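C-domain type II peptide synthetase (Streptomyces globisporus, PDB 4ZNM) is a condensation domain of the nonribosomal peptide synthetase family, built of two lobes. Local coordinates at residues P207-S212 / H343-S348; N182-L187 / E383-L388. All coordinates share one frame; numbering follows the deposited sequence.

How the contacts relate
Contact 1 and contact 2 lie far apart in one condensation domain, their centres 41 Å from each other and their nearest atoms about 24 Å apart, so neither touches the other. Along the chain 182-187 comes first, then both halves of contact 1, then 383-388, which places contact 1 within the span that contact 2 brings together. Contact 1 packs a loop against helix 207-219 through L345 and S212, with hydrogen bonds from R208 and, weakly, between S212 and H343. Contact 2 joins the loop after helix 162-180 to a hairpin at the margin of the six-stranded sheet, through direct packing at G386 and three bridging waters, and a sodium ion sits on its N182.

Contact 1. Residues P207-S212 / H343-S348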
loop_
_atom_site.group_PDB
_atom_site.type_symbol
_atom_site.label_atom_id
_atom_site.label_comp_id
_atom_site.label_asym_id
_atom_site.label_seq_id
_atom_site.Cartn_x
_atom_site.Cartn_y
_atom_site.Cartn_z
ATOM N N PRO A 207 3.593 -12.136 -26.927
ATOM C CA PRO A 207 2.512 -13.041 -27.361
ATOM C C PRO A 207 1.642 -13.577 -26.224
ATOM O O PRO A 207 0.443 -13.767 -26.434
ATOM C CB PRO A 207 3.268 -14.187 -28.042
ATOM C CG PRO A 207 4.596 -13.592 -28.414
ATOM C CD PRO A 207 4.921 -12.644 -27.303
ATOM N N ARG A 208 2.216 -13.794 -25.041
ATOM C CA ARG A 208 1.439 -14.304 -23.905
ATOM C C ARG A 208 0.296 -13.368 -23.531
ATOM O O ARG A 208 -0.631 -13.761 -22.827
ATOM C CB ARG A 208 2.327 -14.522 -22.674
ATOM C CG ARG A 208 2.870 -13.245 -22.040
ATOM C CD ARG A 208 3.172 -13.408 -20.548
ATOM N NE ARG A 208 1.968 -13.388 -19.713
ATOM C CZ ARG A 208 1.387 -12.282 -19.238
ATOM N NH1 ARG A 208 0.291 -12.378 -18.489
ATOM N NH2 ARG A 208 1.888 -11.079 -19.513
ATOM N N VAL A 209 0.375 -12.121 -23.975
ATOM C CA VAL A 209 -0.604 -11.136 -23.568
ATOM C C VAL A 209 -1.965 -11.524 -24.138
ATOM O O VAL A 209 -2.965 -11.514 -23.429
ATOM C CB VAL A 209 -0.188 -9.728 -24.006
ATOM C CG1 VAL A 209 -1.347 -8.731 -23.801
ATOM C CG2 VAL A 209 1.059 -9.296 -23.219
ATOM N N ALA A 210 -1.982 -11.883 -25.413
ATOM C CA ALA A 210 -3.217 -12.264 -26.072
ATOM C C ALA A 210 -3.797 -13.500 -25.392
ATOM O O ALA A 210 -4.997 -13.566 -25.159
ATOM C CB ALA A 210 -2.969 -12.512 -27.534
ATOM N N VAL A 211 -2.937 -14.464 -25.060
ATOM C CA VAL A 211 -3.339 -15.640 -24.295
ATOM C C VAL A 211 -3.966 -15.234 -22.937
ATOM O O VAL A 211 -5.001 -15.770 -22.530
ATOM C CB VAL A 211 -2.139 -16.587 -24.087
ATOM C CG1 VAL A 211 -2.529 -17.768 -23.223
ATOM C CG2 VAL A 211 -1.605 -17.093 -25.419
ATOM N N SER A 212 -3.358 -14.277 -22.238
ATOM C CA SER A 212 -3.853 -13.907 -20.926
ATOM C C SER A 212 -5.190 -13.168 -21.040
ATOM O O SER A 212 -6.091 -13.361 -20.223
ATOM C CB SER A 212 -2.829 -13.033 -20.178
ATOM O OG SER A 212 -1.684 -13.785 -19.794
ATOM N N HIS A 343 -1.436 -15.154 -15.138
ATOM C CA HIS A 343 -1.959 -14.388 -16.266
ATOM C C HIS A 343 -2.028 -12.915 -15.983
ATOM O O HIS A 343 -2.764 -12.186 -16.652
ATOM C CB HIS A 343 -3.344 -14.883 -16.647
ATOM C CG HIS A 343 -3.355 -16.294 -17.138
ATOM N ND1 HIS A 343 -2.907 -16.643 -18.395
ATOM C CD2 HIS A 343 -3.768 -17.441 -16.549
ATOM C CE1 HIS A 343 -3.053 -17.950 -18.563
ATOM N NE2 HIS A 343 -3.579 -18.456 -17.462
ATOM N N GLU A 344 -1.249 -12.461 -15.012
ATOM C CA GLU A 344 -1.402 -11.082 -14.567
ATOM C C GLU A 344 -1.206 -10.100 -15.717
ATOM O O GLU A 344 -0.256 -10.197 -16.498
ATOM C CB GLU A 344 -0.427 -10.738 -13.435
ATOM C CG GLU A 344 -0.598 -9.303 -12.980
ATOM C CD GLU A 344 0.236 -8.891 -11.742
ATOM O OE1 GLU A 344 0.920 -9.753 -11.162
ATOM O OE2 GLU A 344 0.207 -7.682 -11.377
ATOM N N LEU A 345 -2.097 -9.114 -15.763
ATOM C CA LEU A 345 -1.968 -7.996 -16.695
ATOM C C LEU A 345 -2.115 -6.639 -16.019
ATOM O O LEU A 345 -2.873 -6.507 -15.049
ATOM C CB LEU A 345 -3.036 -8.105 -17.788
ATOM C CG LEU A 345 -2.972 -9.294 -18.760
ATOM C CD1 LEU A 345 -4.184 -9.244 -19.659
ATOM C CD2 LEU A 345 -1.684 -9.266 -19.588
ATOM N N PRO A 346 -1.449 -5.615 -16.567
ATOM C CA PRO A 346 -1.733 -4.263 -16.073
ATOM C C PRO A 346 -3.217 -3.966 -16.204
ATOM O O PRO A 346 -3.771 -4.088 -17.312
ATOM C CB PRO A 346 -0.906 -3.350 -16.987
ATOM C CG PRO A 346 -0.065 -4.259 -17.838
ATOM C CD PRO A 346 -0.688 -5.593 -17.828
ATOM N N PHE A 347 -3.845 -3.564 -15.102
ATOM C CA PHE A 347 -5.289 -3.457 -15.068
ATOM C C PHE A 347 -5.849 -2.511 -16.140
ATOM O O PHE A 347 -6.913 -2.771 -16.681
ATOM C CB PHE A 347 -5.763 -3.004 -13.683
ATOM C CG PHE A 347 -7.257 -3.095 -13.502
ATOM C CD1 PHE A 347 -8.025 -1.964 -13.405
ATOM C CD2 PHE A 347 -7.888 -4.321 -13.442
ATOM C CE1 PHE A 347 -9.411 -2.043 -13.233
ATOM C CE2 PHE A 347 -9.262 -4.402 -13.267
ATOM C CZ PHE A 347 -10.016 -3.261 -13.169
ATOM N N SER A 348 -5.148 -1.418 -16.443
ATOM C CA SER A 348 -5.649 -0.450 -17.419
ATOM C C SER A 348 -5.770 -1.080 -18.816
ATOM O O SER A 348 -6.595 -0.649 -19.625
ATOM C CB SER A 348 -4.742 0.790 -17.471
ATOM O OG SER A 348 -3.488 0.438 -18.020
#
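S212 meets H343 and L345 where the helix beginning near P207 packs against the loop running from H343 to P346. This is the close-packed part. The small serine lets the backbones approach to 5.1 Å between the CA atoms of S212 and H343, and its CB lies 3.6 Å from H343 O and 4.0 Å from L345 CD2. L345 CD2 also reaches V209 CG1, at 4.3 Å. S212 OG comes to the edge of the imidazole in a weak hydrogen bond with H343 ND1, at 3.4 Å. F215 stacks on that ring, and W216 donates to H343 O.

The looser side belongs to exposed, poorly ordered R208. Its side chain and that of L345 run past one another, pointing opposite ways. A bend at chi3 (-77°) turns NE, and R208 NH1 donates to E344 O at 3.0 Å. The N-H...O angle is 145°, with NH1 standing well above the carbonyl plane. E344 CB points away from the helix, and its carboxylate is held by S295 and N312.

P346 occupies the N-cap position of helix 347-350, and N312 OD1 accepts from F347 N. The arrangement is helix-against-loop packing within the condensation-domain fold, tying helix 207-219 to the link between helices 339-342 and 347-350.

Contact 2. Residues N182-L187 / E383-L388; sequences NPVPPL and EQAGDL. With NA (sodium ion), chain D.
N182 and V184 lean on the turn at G386, with P183 O between them. V184 CG1 comes to 3.5 Å from G386 N and also reaches A385 CB, while P183 O receives a CA-H...O contact from G386 CA at 3.5 Å. N182 CB packs on the same CA at 3.9 Å. With phi at 61° and N182 CB so close, the position suits glycine, which has no CB to accommodate.

Beyond this shell, water joins the polar groups. N182 ND2 lies 3.5 Å from D387 OD1, the amide and carboxylate planes 45° apart. Two waters bridge these residues: both accept from N182 ND2, water 1 also accepts from D387 N, and water 2 donates to D387 OD2 at 2.6 Å. A third water donates to P183 O and accepts from G386 N. The asparagine amide serves two ends at once: ND2 faces the turn, and N182 OD1 binds the sodium ion at 2.4 Å, with waters 4 and 5 as further ligands. Its CG sits beside its own backbone N (chi1 -62°).

Farther out, V184 rests on N174 and A177 of helix 162-180, and N174 also donates to P185 O. Within the hairpin, paired backbone bonds fix the turn, A385 N to L388 O at 2.7 Å and L388 N to A385 O at 2.9 Å. This is a two-residue beta hairpin closed by a type II' turn, with glycine at its first corner. It joins strands 383-385 and 388-392 at the sheet margin, consistent with the strands by which the C-terminal lobe of condensation domains reaches into the N-terminal one.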
loop_
_atom_site.group_PDB
_atom_site.type_symbol
_atom_site.label_atom_id
_atom_site.label_comp_id
_atom_site.label_asym_id
_atom_site.label_seq_id
_atom_site.Cartn_x
_atom_site.Cartn_y
_atom_site.Cartn_z
ATOM N N ASN A 182 31.532 6.079 7.741
ATOM C CA ASN A 182 31.298 4.837 8.464
ATOM C C ASN A 182 31.160 3.740 7.443
ATOM O O ASN A 182 30.699 3.990 6.335
ATOM C CB ASN A 182 30.026 4.916 9.312
ATOM C CG ASN A 182 30.103 5.989 10.377
ATOM O OD1 ASN A 182 31.165 6.242 10.917
ATOM N ND2 ASN A 182 28.966 6.619 10.683
ATOM N N PRO A 183 31.479 2.506 7.828
ATOM C CA PRO A 183 31.492 1.425 6.847
ATOM C C PRO A 183 30.094 0.972 6.452
ATOM O O PRO A 183 29.216 0.757 7.314
ATOM C CB PRO A 183 32.262 0.321 7.573
ATOM C CG PRO A 183 31.899 0.522 9.005
ATOM C CD PRO A 183 31.720 2.011 9.195
ATOM N N VAL A 184 29.890 0.916 5.137
ATOM C CA VAL A 184 28.657 0.436 4.516
ATOM C C VAL A 184 29.066 -0.134 3.179
ATOM O O VAL A 184 30.009 0.327 2.584
ATOM C CB VAL A 184 27.557 1.539 4.300
ATOM C CG1 VAL A 184 26.684 1.760 5.563
ATOM C CG2 VAL A 184 28.159 2.825 3.820
ATOM N N PRO A 185 28.329 -1.119 2.684
ATOM C CA PRO A 185 28.594 -1.624 1.338
ATOM C C PRO A 185 28.134 -0.645 0.275
ATOM O O PRO A 185 27.296 0.235 0.571
ATOM C CB PRO A 185 27.769 -2.905 1.287
ATOM C CG PRO A 185 26.577 -2.564 2.143
ATOM C CD PRO A 185 27.129 -1.731 3.277
ATOM N N PRO A 186 28.674 -0.769 -0.947
ATOM C CA PRO A 186 28.176 0.105 -2.017
ATOM C C PRO A 186 26.720 -0.184 -2.327
ATOM O O PRO A 186 26.271 -1.326 -2.176
ATOM C CB PRO A 186 29.057 -0.252 -3.214
ATOM C CG PRO A 186 29.513 -1.651 -2.939
ATOM C CD PRO A 186 29.713 -1.696 -1.433
ATOM N N LEU A 187 25.999 0.841 -2.757
ATOM C CA LEU A 187 24.647 0.658 -3.248
ATOM C C LEU A 187 24.739 0.194 -4.686
ATOM O O LEU A 187 25.586 0.676 -5.426
ATOM C CB LEU A 187 23.838 1.962 -3.164
ATOM C CG LEU A 187 23.583 2.526 -1.765
ATOM C CD1 LEU A 187 22.840 3.856 -1.869
ATOM C CD2 LEU A 187 22.791 1.533 -0.929
ATOM N N GLU A 383 17.873 -3.321 11.368
ATOM C CA GLU A 383 18.927 -3.280 10.361
ATOM C C GLU A 383 19.969 -2.247 10.769
ATOM O O GLU A 383 19.699 -1.417 11.620
ATOM C CB GLU A 383 18.346 -2.925 8.998
ATOM C CG GLU A 383 16.988 -3.547 8.739
ATOM C CD GLU A 383 16.862 -4.070 7.334
ATOM O OE1 GLU A 383 17.577 -5.048 7.023
ATOM O OE2 GLU A 383 16.055 -3.505 6.556
ATOM N N GLN A 384 21.146 -2.285 10.152
ATOM C CA GLN A 384 22.202 -1.351 10.491
ATOM C C GLN A 384 22.822 -0.726 9.267
ATOM O O GLN A 384 23.052 -1.401 8.250
ATOM C CB GLN A 384 23.271 -2.068 11.316
ATOM C CG GLN A 384 24.372 -1.150 11.826
ATOM C CD GLN A 384 25.410 -1.897 12.609
ATOM O OE1 GLN A 384 26.052 -2.815 12.096
ATOM N NE2 GLN A 384 25.563 -1.525 13.873
ATOM N N ALA A 385 23.070 0.580 9.359
ATOM C CA ALA A 385 23.835 1.296 8.346
ATOM C C ALA A 385 24.881 2.110 9.090
ATOM O O ALA A 385 24.579 3.092 9.784
ATOM C CB ALA A 385 22.938 2.183 7.466
ATOM N N GLY A 386 26.128 1.666 8.988
ATOM C CA GLY A 386 27.206 2.318 9.694
ATOM C C GLY A 386 26.992 2.270 11.191
ATOM O O GLY A 386 26.877 1.184 11.762
ATOM N N ASP A 387 26.928 3.439 11.823
ATOM C CA ASP A 387 26.720 3.495 13.260
ATOM C C ASP A 387 25.254 3.709 13.637
ATOM O O ASP A 387 24.964 3.897 14.800
ATOM C CB ASP A 387 27.598 4.588 13.887
ATOM C CG ASP A 387 27.114 5.999 13.630
ATOM O OD1 ASP A 387 26.178 6.236 12.820
ATOM O OD2 ASP A 387 27.716 6.908 14.254
ATOM N N LEU A 388 24.346 3.698 12.652
ATOM C CA LEU A 388 22.908 3.761 12.928
ATOM C C LEU A 388 22.190 2.418 12.739
ATOM O O LEU A 388 22.351 1.758 11.718
ATOM C CB LEU A 388 22.240 4.769 12.037
ATOM C CG LEU A 388 22.178 6.202 12.491
ATOM C CD1 LEU A 388 21.417 6.931 11.411
ATOM C CD2 LEU A 388 21.506 6.358 13.872
HETATM NA NA NA D . 32.412 7.303 12.607
HETATM O O HOH W 1 26.087 5.870 10.134
HETATM O O HOH W 2 28.758 8.806 12.780
HETATM O O HOH W 3 26.561 -0.979 7.552
HETATM O O HOH W 4 34.128 6.123 11.442
HETATM O O HOH W 5 33.506 8.861 11.066
#